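Local coordinates for DNA polymerase III subunit beta (Caulobacter crescentus, PDB 5WCE), which probably forms a ring-shaped head-to-tail homodimer around DNA, tethering DNA polymerases and other proteins to it and making synthesis processive, at residues A[25-30]-A[53-58]; A[34-39]-A[73-78]; A[39-44]-A[119-124]; A[130-135]-A[230-235]; A[204-209]-A[247-252]. All coordinates share one frame; numbering follows the deposited sequence.

Contact 1 of 5, residues A[25-30]-A[53-58]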
# COMPACT_ATOMS: atom_id res chain seq x y z
N GLN A 25 -11.60 13.98 -10.85
CA GLN A 25 -10.98 14.42 -9.60
C GLN A 25 -9.51 13.98 -9.44
O GLN A 25 -8.78 14.59 -8.67
CB GLN A 25 -11.79 13.95 -8.43
CG GLN A 25 -11.71 12.46 -8.14
CD GLN A 25 -10.78 12.17 -7.01
OE1 GLN A 25 -10.90 12.80 -5.93
NE2 GLN A 25 -9.84 11.24 -7.22
N SER A 26 -9.12 12.95 -10.19
CA SER A 26 -7.71 12.45 -10.24
C SER A 26 -6.65 13.52 -10.52
O SER A 26 -5.54 13.41 -10.02
CB SER A 26 -7.56 11.35 -11.34
OG SER A 26 -8.59 10.37 -11.21
N VAL A 27 -6.97 14.56 -11.31
CA VAL A 27 -6.00 15.58 -11.64
C VAL A 27 -5.68 16.48 -10.48
O VAL A 27 -4.62 17.12 -10.46
CB VAL A 27 -6.42 16.46 -12.88
CG1 VAL A 27 -7.57 17.37 -12.58
CG2 VAL A 27 -5.23 17.32 -13.42
N VAL A 28 -6.59 16.55 -9.51
CA VAL A 28 -6.43 17.53 -8.43
C VAL A 28 -5.37 17.05 -7.47
O VAL A 28 -5.48 15.96 -6.92
CB VAL A 28 -7.77 17.78 -7.71
CG1 VAL A 28 -7.61 18.75 -6.54
CG2 VAL A 28 -8.79 18.28 -8.72
N GLU A 29 -4.34 17.86 -7.27
CA GLU A 29 -3.25 17.53 -6.37
C GLU A 29 -3.73 17.56 -4.91
O GLU A 29 -4.44 18.48 -4.53
CB GLU A 29 -2.14 18.59 -6.52
CG GLU A 29 -1.39 18.54 -7.86
CD GLU A 29 -0.47 17.33 -7.99
OE1 GLU A 29 -0.09 16.79 -6.94
OE2 GLU A 29 -0.12 16.92 -9.13
N ARG A 30 -3.33 16.57 -4.11
CA ARG A 30 -3.62 16.57 -2.66
C ARG A 30 -3.05 17.82 -2.01
O ARG A 30 -3.76 18.53 -1.29
CB ARG A 30 -3.03 15.34 -1.96
N ALA A 53 -11.90 19.70 -14.07
CA ALA A 53 -10.89 19.91 -13.06
C ALA A 53 -9.55 20.12 -13.72
O ALA A 53 -9.32 19.65 -14.85
CB ALA A 53 -10.86 18.76 -12.09
N THR A 54 -8.68 20.82 -13.03
CA THR A 54 -7.35 21.15 -13.60
C THR A 54 -6.25 21.32 -12.56
O THR A 54 -6.51 21.64 -11.40
CB THR A 54 -7.45 22.47 -14.40
OG1 THR A 54 -6.27 22.70 -15.17
CG2 THR A 54 -7.70 23.67 -13.49
N ASP A 55 -5.01 21.14 -13.01
CA ASP A 55 -3.84 21.50 -12.22
C ASP A 55 -3.03 22.58 -12.92
O ASP A 55 -1.84 22.79 -12.62
CB ASP A 55 -3.01 20.28 -11.91
CG ASP A 55 -2.37 19.66 -13.17
OD1 ASP A 55 -2.54 20.26 -14.29
OD2 ASP A 55 -1.69 18.64 -13.00
N LEU A 56 -3.67 23.25 -13.88
CA LEU A 56 -3.05 24.27 -14.74
C LEU A 56 -2.25 23.70 -15.92
O LEU A 56 -2.26 24.33 -16.98
CB LEU A 56 -2.24 25.35 -14.01
CG LEU A 56 -2.95 26.14 -12.88
CD1 LEU A 56 -1.97 27.02 -12.15
CD2 LEU A 56 -4.10 26.95 -13.46
N ASP A 57 -1.60 22.57 -15.77
CA ASP A 57 -0.93 21.91 -16.91
C ASP A 57 -1.91 21.14 -17.77
O ASP A 57 -1.78 21.12 -19.01
CB ASP A 57 0.17 20.97 -16.42
CG ASP A 57 1.32 21.73 -15.77
OD1 ASP A 57 1.71 22.82 -16.26
OD2 ASP A 57 1.81 21.27 -14.74
N MET A 58 -2.89 20.53 -17.14
CA MET A 58 -3.88 19.75 -17.83
C MET A 58 -5.27 19.92 -17.22
O MET A 58 -5.40 20.34 -16.05
CB MET A 58 -3.50 18.31 -17.85
CG MET A 58 -3.70 17.59 -16.51
SD MET A 58 -2.87 15.98 -16.40
CE MET A 58 -1.27 16.71 -16.12

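Contact 2 of 5, residues A[34-39]-A[73-78]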
# COMPACT_ATOMS: atom_id res chain seq x y z
N ILE A 34 -3.64 26.67 -3.89
CA ILE A 34 -4.58 27.67 -4.43
C ILE A 34 -6.00 27.05 -4.37
O ILE A 34 -6.27 26.04 -5.00
CB ILE A 34 -4.19 28.09 -5.86
CG1 ILE A 34 -2.77 28.73 -5.85
CG2 ILE A 34 -5.16 29.13 -6.42
CD1 ILE A 34 -1.94 28.37 -7.06
N PRO A 35 -6.90 27.64 -3.55
CA PRO A 35 -8.15 26.93 -3.24
C PRO A 35 -8.97 26.56 -4.45
O PRO A 35 -9.48 25.47 -4.51
CB PRO A 35 -8.89 27.91 -2.34
CG PRO A 35 -7.80 28.66 -1.65
CD PRO A 35 -6.70 28.81 -2.67
N ILE A 36 -9.05 27.43 -5.45
CA ILE A 36 -9.92 27.10 -6.57
C ILE A 36 -9.44 25.88 -7.38
O ILE A 36 -10.23 25.15 -7.97
CB ILE A 36 -10.26 28.33 -7.45
CG1 ILE A 36 -11.49 27.96 -8.30
CG2 ILE A 36 -9.05 28.70 -8.33
CD1 ILE A 36 -12.27 29.10 -8.81
N LEU A 37 -8.14 25.58 -7.34
CA LEU A 37 -7.61 24.43 -8.04
C LEU A 37 -7.95 23.13 -7.32
O LEU A 37 -7.82 22.08 -7.90
CB LEU A 37 -6.09 24.54 -8.20
CG LEU A 37 -5.58 25.77 -8.96
CD1 LEU A 37 -4.07 25.60 -9.20
CD2 LEU A 37 -6.28 25.88 -10.30
N SER A 38 -8.46 23.20 -6.10
CA SER A 38 -9.02 22.04 -5.43
C SER A 38 -10.46 21.78 -5.86
O SER A 38 -11.01 20.77 -5.45
CB SER A 38 -9.00 22.25 -3.88
OG SER A 38 -7.66 22.03 -3.47
N ASN A 39 -11.06 22.68 -6.64
CA ASN A 39 -12.46 22.57 -7.00
C ASN A 39 -12.74 21.96 -8.35
O ASN A 39 -11.87 21.96 -9.28
CB ASN A 39 -13.17 23.92 -6.87
CG ASN A 39 -13.40 24.32 -5.42
OD1 ASN A 39 -12.88 23.68 -4.52
ND2 ASN A 39 -14.17 25.39 -5.18
N GLN A 73 -23.73 27.41 -13.28
CA GLN A 73 -22.33 26.98 -13.06
C GLN A 73 -21.85 27.35 -11.69
O GLN A 73 -22.05 28.48 -11.23
CB GLN A 73 -21.36 27.67 -14.02
CG GLN A 73 -21.50 27.36 -15.48
CD GLN A 73 -20.34 27.96 -16.25
OE1 GLN A 73 -19.54 27.23 -16.86
NE2 GLN A 73 -20.22 29.29 -16.20
N ILE A 74 -21.15 26.44 -11.04
CA ILE A 74 -20.52 26.74 -9.77
C ILE A 74 -19.26 25.91 -9.64
O ILE A 74 -19.08 24.98 -10.43
CB ILE A 74 -21.44 26.36 -8.60
CG1 ILE A 74 -21.71 24.85 -8.64
CG2 ILE A 74 -22.71 27.19 -8.59
CD1 ILE A 74 -22.72 24.35 -7.66
N THR A 75 -18.43 26.21 -8.64
CA THR A 75 -17.30 25.36 -8.35
C THR A 75 -17.39 24.87 -6.91
O THR A 75 -17.87 25.61 -6.01
CB THR A 75 -15.91 25.97 -8.61
OG1 THR A 75 -15.53 26.85 -7.54
CG2 THR A 75 -15.91 26.72 -9.95
N ALA A 76 -16.94 23.64 -6.71
CA ALA A 76 -17.04 23.03 -5.39
C ALA A 76 -15.89 22.04 -5.16
O ALA A 76 -15.35 21.51 -6.15
CB ALA A 76 -18.41 22.33 -5.28
N PRO A 77 -15.52 21.79 -3.88
CA PRO A 77 -14.35 20.97 -3.58
C PRO A 77 -14.44 19.55 -4.17
O PRO A 77 -15.40 18.82 -3.97
CB PRO A 77 -14.27 20.97 -2.04
CG PRO A 77 -15.13 22.08 -1.61
CD PRO A 77 -16.15 22.31 -2.66
N ALA A 78 -13.40 19.17 -4.89
CA ALA A 78 -13.46 17.99 -5.73
C ALA A 78 -13.43 16.66 -4.97
O ALA A 78 -14.34 15.85 -5.11
CB ALA A 78 -12.34 18.03 -6.73

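Contact 3 of 5, residues A[39-44]-A[119-124]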
# COMPACT_ATOMS: atom_id res chain seq x y z
N ASN A 39 -11.06 22.68 -6.64
CA ASN A 39 -12.46 22.57 -7.00
C ASN A 39 -12.74 21.96 -8.35
O ASN A 39 -11.87 21.96 -9.28
CB ASN A 39 -13.17 23.92 -6.87
CG ASN A 39 -13.40 24.32 -5.42
OD1 ASN A 39 -12.88 23.68 -4.52
ND2 ASN A 39 -14.17 25.39 -5.18
N ILE A 40 -13.97 21.45 -8.48
CA ILE A 40 -14.54 21.05 -9.76
C ILE A 40 -15.47 22.15 -10.22
O ILE A 40 -16.27 22.66 -9.45
CB ILE A 40 -15.27 19.68 -9.70
CG1 ILE A 40 -14.27 18.55 -9.58
CG2 ILE A 40 -16.13 19.41 -10.94
CD1 ILE A 40 -14.84 17.20 -9.14
N LEU A 41 -15.36 22.53 -11.49
CA LEU A 41 -16.35 23.37 -12.17
C LEU A 41 -17.52 22.49 -12.62
O LEU A 41 -17.36 21.55 -13.44
CB LEU A 41 -15.72 24.04 -13.39
CG LEU A 41 -16.69 24.86 -14.27
CD1 LEU A 41 -17.24 26.05 -13.51
CD2 LEU A 41 -15.94 25.26 -15.53
N LEU A 42 -18.72 22.77 -12.07
CA LEU A 42 -19.95 22.07 -12.36
C LEU A 42 -20.75 23.01 -13.28
O LEU A 42 -20.98 24.16 -12.94
CB LEU A 42 -20.73 21.77 -11.09
CG LEU A 42 -20.04 20.83 -10.10
CD1 LEU A 42 -20.89 20.77 -8.82
CD2 LEU A 42 -19.91 19.43 -10.65
N SER A 43 -21.13 22.52 -14.45
CA SER A 43 -21.85 23.35 -15.38
C SER A 43 -23.09 22.59 -15.86
O SER A 43 -22.98 21.58 -16.57
CB SER A 43 -20.88 23.76 -16.50
OG SER A 43 -21.60 24.49 -17.48
N ALA A 44 -24.28 23.04 -15.44
CA ALA A 44 -25.53 22.37 -15.77
C ALA A 44 -26.27 23.11 -16.89
O ALA A 44 -26.53 24.31 -16.76
CB ALA A 44 -26.43 22.27 -14.57
N LEU A 119 -16.70 28.43 -4.82
CA LEU A 119 -15.99 29.56 -5.35
C LEU A 119 -16.57 29.88 -6.74
O LEU A 119 -17.00 28.97 -7.47
CB LEU A 119 -14.49 29.30 -5.35
CG LEU A 119 -13.85 29.16 -3.96
CD1 LEU A 119 -12.46 28.55 -4.08
CD2 LEU A 119 -13.78 30.53 -3.22
N PRO A 120 -16.54 31.15 -7.10
CA PRO A 120 -17.12 31.58 -8.36
C PRO A 120 -16.52 30.91 -9.60
O PRO A 120 -15.28 30.77 -9.72
CB PRO A 120 -16.85 33.09 -8.41
CG PRO A 120 -16.26 33.47 -7.13
CD PRO A 120 -15.88 32.25 -6.37
N ALA A 121 -17.40 30.53 -10.49
CA ALA A 121 -17.06 29.94 -11.74
C ALA A 121 -16.16 30.83 -12.61
O ALA A 121 -15.29 30.28 -13.30
CB ALA A 121 -18.33 29.51 -12.49
N GLY A 122 -16.29 32.16 -12.52
CA GLY A 122 -15.44 33.09 -13.26
C GLY A 122 -13.98 33.12 -12.85
O GLY A 122 -13.15 33.66 -13.58
N ASP A 123 -13.62 32.55 -11.70
CA ASP A 123 -12.22 32.48 -11.33
C ASP A 123 -11.59 31.14 -11.71
O ASP A 123 -10.45 30.94 -11.43
CB ASP A 123 -12.05 32.74 -9.82
CG ASP A 123 -12.45 34.14 -9.43
OD1 ASP A 123 -12.10 35.10 -10.15
OD2 ASP A 123 -13.10 34.28 -8.38
N PHE A 124 -12.37 30.22 -12.27
CA PHE A 124 -11.88 28.90 -12.58
C PHE A 124 -11.06 29.00 -13.89
O PHE A 124 -11.50 29.65 -14.82
CB PHE A 124 -13.02 27.93 -12.78
CG PHE A 124 -12.60 26.53 -12.76
CD1 PHE A 124 -12.34 25.91 -11.55
CD2 PHE A 124 -12.40 25.81 -13.94
CE1 PHE A 124 -11.91 24.60 -11.51
CE2 PHE A 124 -11.97 24.50 -13.89
CZ PHE A 124 -11.70 23.90 -12.66

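Contact 4 of 5, residues A[130-135]-A[230-235]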
# COMPACT_ATOMS: atom_id res chain seq x y z
N ASP A 130 -7.48 26.15 -28.88
CA ASP A 130 -7.15 26.74 -30.17
C ASP A 130 -5.91 26.10 -30.70
O ASP A 130 -5.03 25.71 -29.92
CB ASP A 130 -6.90 28.26 -30.05
CG ASP A 130 -8.13 29.03 -29.69
OD1 ASP A 130 -9.25 28.45 -29.68
OD2 ASP A 130 -7.97 30.24 -29.42
N GLY A 131 -5.85 25.97 -32.02
CA GLY A 131 -4.67 25.48 -32.67
C GLY A 131 -4.57 23.99 -32.81
O GLY A 131 -3.66 23.55 -33.47
N LEU A 132 -5.48 23.20 -32.22
CA LEU A 132 -5.37 21.73 -32.29
C LEU A 132 -5.63 21.22 -33.70
O LEU A 132 -6.47 21.81 -34.43
CB LEU A 132 -6.34 21.04 -31.32
CG LEU A 132 -5.99 21.16 -29.83
CD1 LEU A 132 -7.11 20.57 -28.98
CD2 LEU A 132 -4.66 20.48 -29.53
N SER A 133 -4.97 20.13 -34.06
CA SER A 133 -5.34 19.38 -35.27
C SER A 133 -6.80 18.87 -35.17
O SER A 133 -7.41 18.84 -34.07
CB SER A 133 -4.44 18.17 -35.44
OG SER A 133 -4.60 17.19 -34.40
N SER A 134 -7.32 18.45 -36.31
CA SER A 134 -8.52 17.60 -36.34
C SER A 134 -8.27 16.30 -35.55
O SER A 134 -7.13 15.86 -35.38
CB SER A 134 -8.95 17.27 -37.79
OG SER A 134 -7.92 16.64 -38.52
N ARG A 135 -9.36 15.72 -35.08
CA ARG A 135 -9.35 14.46 -34.36
C ARG A 135 -8.74 13.35 -35.22
O ARG A 135 -9.08 13.18 -36.37
CB ARG A 135 -10.77 14.08 -33.93
CG ARG A 135 -11.26 14.94 -32.79
CD ARG A 135 -12.75 14.73 -32.56
NE ARG A 135 -13.19 15.61 -31.49
CZ ARG A 135 -13.38 16.92 -31.62
NH1 ARG A 135 -13.22 17.55 -32.80
NH2 ARG A 135 -13.76 17.62 -30.56
N GLN A 230 -5.68 14.82 -30.59
CA GLN A 230 -5.41 16.05 -31.27
C GLN A 230 -4.10 16.60 -30.78
O GLN A 230 -3.74 16.45 -29.60
CB GLN A 230 -6.53 17.07 -31.08
CG GLN A 230 -7.86 16.63 -31.64
CD GLN A 230 -9.00 17.51 -31.15
OE1 GLN A 230 -9.48 17.36 -30.03
NE2 GLN A 230 -9.41 18.43 -31.99
N VAL A 231 -3.38 17.23 -31.70
CA VAL A 231 -2.06 17.72 -31.40
C VAL A 231 -1.83 19.08 -32.04
O VAL A 231 -2.31 19.36 -33.12
CB VAL A 231 -0.99 16.75 -31.92
CG1 VAL A 231 0.40 17.25 -31.58
CG2 VAL A 231 -1.19 15.36 -31.34
N SER A 232 -1.12 19.94 -31.32
CA SER A 232 -0.47 21.13 -31.87
C SER A 232 0.91 21.19 -31.21
O SER A 232 1.18 20.42 -30.26
CB SER A 232 -1.24 22.37 -31.48
OG SER A 232 -1.07 22.65 -30.09
N PRO A 233 1.76 22.14 -31.62
CA PRO A 233 3.06 22.25 -30.89
C PRO A 233 2.92 22.75 -29.43
O PRO A 233 3.87 22.65 -28.69
CB PRO A 233 3.86 23.27 -31.75
CG PRO A 233 3.15 23.30 -33.09
CD PRO A 233 1.71 23.06 -32.78
N GLN A 234 1.75 23.25 -29.03
CA GLN A 234 1.53 23.73 -27.68
C GLN A 234 0.62 22.85 -26.83
O GLN A 234 0.61 22.99 -25.62
CB GLN A 234 0.94 25.14 -27.71
CG GLN A 234 1.83 26.17 -28.38
CD GLN A 234 1.76 26.18 -29.91
OE1 GLN A 234 0.75 25.80 -30.51
NE2 GLN A 234 2.85 26.63 -30.54
N LYS A 235 -0.14 21.96 -27.45
CA LYS A 235 -1.21 21.21 -26.73
C LYS A 235 -1.43 19.84 -27.28
O LYS A 235 -1.16 19.57 -28.46
CB LYS A 235 -2.56 21.92 -26.78
CG LYS A 235 -2.54 23.28 -26.13
CD LYS A 235 -3.79 23.61 -25.41
CE LYS A 235 -3.49 24.50 -24.21
NZ LYS A 235 -3.68 25.87 -24.61
O HOH W 1 -2.66 24.61 -29.51
O HOH W 2 -4.45 26.44 -27.46

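Contact 5 of 5, residues A[204-209]-A[247-252]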
# COMPACT_ATOMS: atom_id res chain seq x y z
N PRO A 204 3.06 17.23 -35.55
CA PRO A 204 4.34 17.70 -34.96
C PRO A 204 4.71 16.81 -33.76
O PRO A 204 3.81 16.34 -33.04
CB PRO A 204 4.04 19.13 -34.53
CG PRO A 204 2.58 19.13 -34.20
CD PRO A 204 1.94 18.11 -35.17
N GLY A 205 6.00 16.54 -33.59
CA GLY A 205 6.52 15.84 -32.41
C GLY A 205 6.22 16.60 -31.13
O GLY A 205 6.51 17.78 -31.05
N VAL A 206 5.62 15.96 -30.14
CA VAL A 206 5.37 16.64 -28.85
C VAL A 206 5.84 15.83 -27.66
O VAL A 206 5.74 14.58 -27.65
CB VAL A 206 3.88 16.98 -28.62
CG1 VAL A 206 3.39 18.04 -29.62
CG2 VAL A 206 3.00 15.75 -28.71
N ILE A 207 6.23 16.55 -26.61
CA ILE A 207 6.66 15.92 -25.37
C ILE A 207 5.47 16.02 -24.44
O ILE A 207 5.16 17.11 -23.96
CB ILE A 207 7.91 16.56 -24.76
CG1 ILE A 207 9.03 16.64 -25.77
CG2 ILE A 207 8.33 15.77 -23.52
CD1 ILE A 207 10.15 17.63 -25.39
N VAL A 208 4.81 14.88 -24.23
CA VAL A 208 3.60 14.81 -23.40
C VAL A 208 4.05 14.63 -21.93
O VAL A 208 4.73 13.64 -21.61
CB VAL A 208 2.65 13.70 -23.84
CG1 VAL A 208 1.34 13.80 -23.05
CG2 VAL A 208 2.42 13.71 -25.35
N PRO A 209 3.66 15.56 -21.03
CA PRO A 209 4.11 15.45 -19.63
C PRO A 209 3.80 14.12 -18.95
O PRO A 209 2.77 13.49 -19.22
CB PRO A 209 3.36 16.61 -18.92
CG PRO A 209 3.15 17.60 -20.00
CD PRO A 209 2.85 16.78 -21.25
N SER A 247 -4.01 18.99 -22.46
CA SER A 247 -2.76 19.27 -21.71
C SER A 247 -1.80 20.14 -22.48
O SER A 247 -1.66 20.02 -23.73
CB SER A 247 -2.06 17.94 -21.33
OG SER A 247 -0.79 18.15 -20.71
N LYS A 248 -1.09 21.00 -21.74
CA LYS A 248 0.14 21.60 -22.28
C LYS A 248 1.16 20.48 -22.58
O LYS A 248 1.07 19.37 -22.05
CB LYS A 248 0.80 22.54 -21.28
CG LYS A 248 -0.04 23.78 -20.96
CD LYS A 248 0.58 24.54 -19.81
CE LYS A 248 -0.32 25.70 -19.45
NZ LYS A 248 0.22 26.46 -18.29
N VAL A 249 2.12 20.84 -23.43
CA VAL A 249 3.22 19.94 -23.78
C VAL A 249 4.50 20.57 -23.27
O VAL A 249 4.52 21.75 -22.98
CB VAL A 249 3.31 19.64 -25.31
CG1 VAL A 249 2.05 18.90 -25.79
CG2 VAL A 249 3.59 20.84 -26.10
N ILE A 250 5.53 19.79 -23.07
CA ILE A 250 6.79 20.35 -22.60
C ILE A 250 7.47 21.11 -23.75
O ILE A 250 7.68 20.56 -24.81
CB ILE A 250 7.69 19.27 -21.99
CG1 ILE A 250 7.01 18.74 -20.74
CG2 ILE A 250 9.07 19.86 -21.70
CD1 ILE A 250 7.63 17.53 -20.12
N ASP A 251 7.80 22.38 -23.47
CA ASP A 251 8.34 23.30 -24.45
C ASP A 251 9.82 22.96 -24.51
O ASP A 251 10.57 23.19 -23.56
CB ASP A 251 8.11 24.76 -24.00
CG ASP A 251 8.71 25.79 -24.96
OD1 ASP A 251 8.84 25.53 -26.18
OD2 ASP A 251 9.05 26.89 -24.48
N GLY A 252 10.23 22.34 -25.61
CA GLY A 252 11.64 22.25 -25.92
C GLY A 252 11.92 21.16 -26.95
O GLY A 252 11.00 20.53 -27.49
O HOH W 3 8.81 18.69 -29.10
O HOH W 4 6.76 19.32 -27.12

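Contact 1 of 5, residues A[25-30]-A[53-58]
Val27 meets the 53-58 segment with both methyls, each sent to a different part of a beta hairpin. Its apolar contacts form the centre. Val27 CG1 sits between the backbone N and the carbonyl carbon (chi1 70°) and lies 3.6 Å from Ala53 CB at the end of strand 48-54. Val27 CG2, anti to the backbone N, reaches across the turn to the first residue of strand 58-65, packing tightly against Met58 CG at 3.5 Å. Val27 CG2 also leans on the carboxylate carbon, Asp55 CG (3.7 Å). Val28 adds a looser touch, its CG2 being 4.0 Å from Ala53 CB.

Polar bonds work inside each segment and none crosses between them. Val27 is held in a type I turn from Gln25 to Val28. In the hairpin loop, Met58 N donates to Asp55 OD1 (2.9 Å), an Asx motif, while Thr54 OG1 accepts from Leu56 N in an ST turn and donates to Met58 O (2.7 Å). Asp55 OD1 is thus held by the turn.

Charge forms the third group. Glu29 OE2 and Asp55 OD2 stand only 4.5 Å apart, a repulsion probably offset by Lys211, whose NZ makes salt bridges to both and also bonds Val27 O.

Lys211 comes from helix 210-220, which also touches Met58; on another flank Val28 rests on Ala78 of helix 78-87. The contact therefore ties the loop after helix 14-25 to the turn joining strands 48-54 and 58-65, beside strand 243-248.

Contact 2 of 5, residues A[34-39]-A[73-78]
Thr75 OG1 is gripped by two groups: it accepts from Asn39 ND2 across the contact and is bonded to Leu119 O beyond it. The Asn39 ND2 to Thr75 OG1 bond is 3.1 Å long and almost straight (176°), and the hydroxyl lies in the plane of the amide. With CG anti to its own carbonyl carbon (chi1 -74°), the Asn39 side chain is laid against the Ala76-Pro77 peptide. Asn39 OD1 comes 3.2 Å from Pro77 CA and also lies close to Pro77 N, which as a proline nitrogen has no hydrogen to offer. An alanine in place of Asn39 would probably leave Thr75 OG1 without the amide that donates to it and open a gap against the Ala76-Pro77 peptide.

The backbones pair as Asn39 and Pro77, an antiparallel non-hydrogen-bonded pair whose CA atoms are 4.2 Å apart. Beside it, Asn39 CA makes a CA-H...O contact of 3.2 Å to Ala76 O. The backbone bond of the contact runs from Ala78 N to Ser38 O (2.9 Å), in the plane of the carbonyl; the methyl Ala78 CB lies 3.3 Å from that same Ser38 O. Ile36, on the 3-10 segment 35-38, reaches over with CD1 to stand 4.2 Å from Thr75 OG1, the two side chains crossing near a right angle.

This is where the 3-10 turn runs into strand 39-45, which pairs with the edge strand 72-77. Pro77 is the N-cap residue of helix 78-87, so strand end, helix start and 3-10 turn meet here, with the loop carrying Leu119 alongside.

Contact 3 of 5, residues A[39-44]-A[119-124]
Strand 39-44 runs past a loop that contributes a 3-10 turn, 121-123, and no backbone bond joins them; the nearest approach of their CA atoms is 6.6 Å, between Leu41 and Ala121. The strand belongs to the long antiparallel sheet of this processivity ring, which continues from the N-terminal domain into the central one, and the loop leads out of the N-terminal domain's last strand, 112-116. Inside the loop, Asp123 N bonds Pro120 O and Phe124 N bonds Ala121 O, which curls the chain and turns Phe124 back toward the sheet.

Leu41 and Phe124 form the apolar centre of the packing. Leu41 CB sits over the middle of one face of the Phe124 ring, 3.8 Å from its centroid and only 12° off the normal, a CH-pi contact. Phe124 is placed for this by having CG anti to the backbone N (chi1 -165°). Leu41 CD1 also packs 3.8 Å from Ala121 CB, so one leucine spans both ends of the turn. Thr75 of strand 72-77 and Ser52 of strand 48-54 also touch the ring.

At the start of the strand, Leu119 crosses the Asn39 amide at about a right angle, Leu119 CD1 merely packing 3.8 Å from Asn39 ND2, which is hydrogen-bonded to Thr75 OG1. The edge of the phenyl ring faces the backbone: Phe124 CE1 lies 3.5 Å from Asn39 O, close to the plane of the ring.

Contact 4 of 5, residues A[130-135]-A[230-235]
Ser133 and Val231 are joined by two hydrogen bonds: Ser133 N donates to Val231 O (2.9 Å), and Val231 N donates to Ser133 OG (3.0 Å, 166°). The hydroxyl, set between backbone N and carbonyl carbon (chi1 65°), accepts from Val231 N and itself donates a hydrogen bond to Ser134 O. A third bond runs from Gln230 NE2 to Ser133 O (2.9 Å), meeting that carbonyl nearly end-on. Gln230 OE1 is taken by Arg237, so both ends of the amide are used.

Two waters extend the polar network from Asp130 O, one to Ser232 OG and the other to Lys235 NZ, which also bonds Ser128 O.

Outside this lies the packing. Leu132 CD2 rests on Lys235 CB at 3.7 Å. Arg135, salt-bridged to Glu239, crosses Gln230 obliquely, with Arg135 CG 3.8 Å from Gln230 CD; the amide lies over one guanidinium face, the planes 34° apart.

Hydroxyl, amide and water thus hold the linker ahead of strand 136-139 to the end of strand 226-231, with Leu132 the one sizeable apolar piece, so the join probably depends on directed bonds more than on burial.

Contact 5 of 5, residues A[204-209]-A[247-252]
Ile207 and Ile250 form the apolar centre, their side chains crossing near a right angle with Ile207 CG2 3.9 Å from Ile250 CB. Ile250 extends CG1 anti to its carbonyl carbon (chi1 -65°), which brings the branch against Pro209; Pro209 CG and Ile250 CG1 are 4.1 Å apart. On the other flank Val249 CG1 meets Val206 CB at 3.9 Å.

Polar groups border this patch. Ile250 N donates to Ile207 O in a short, straight bond (2.8 Å, 167°), lying in the carbonyl plane. The reverse link is made through water: one molecule accepts from Ile207 N and donates to Ile250 O. A second water donates to Gly205 O and Gly252 O, its bonds longer. At the opposite end, Pro209 CD presses to 3.2 Å from Lys248 O. That carbonyl also accepts a hydrogen bond from Ser247 OG (Ser247 OG to Lys248 O 2.6 Å), directed onto a lone pair, and Ser247 OG is bonded to Thr212 OG1 as well. An alanine at Ser247 would probably leave Lys248 O without this donor and Thr212 without its hydroxyl partner.

Strand 206-209 is the edge of one sheet and strand 243-248 belongs to another; the chain leaving the latter crosses here at the start of helix 210-220, for which Pro209 is the N-cap residue. Val236 of strand 235-240 and Val231 of strand 226-231 line the patch from the other sheet, while Tyr167 of strand 165-173 backs Ile207.

Contact 1 is the buried one of the five; the others are partly open. Contacts 2 and 3 share Asn39 and grip strand 39-45, from strand 72-77 and from the loop after strand 112-116, with polar bonds prominent in the first and aromatic packing in the second. Contact 1 joins them through Val28 against Ser38 and Phe124 against Thr54. Contacts 4 and 5 lie in the central part of the chain and touch where Val231 packs on Val206; contact 4 relies on hydroxyl, amide and water, contact 5 on branched apolar residues with water at its edge. A backbone hydrogen bond from Lys248 N to Asp57 O links contacts 1 and 5 across the domain boundary.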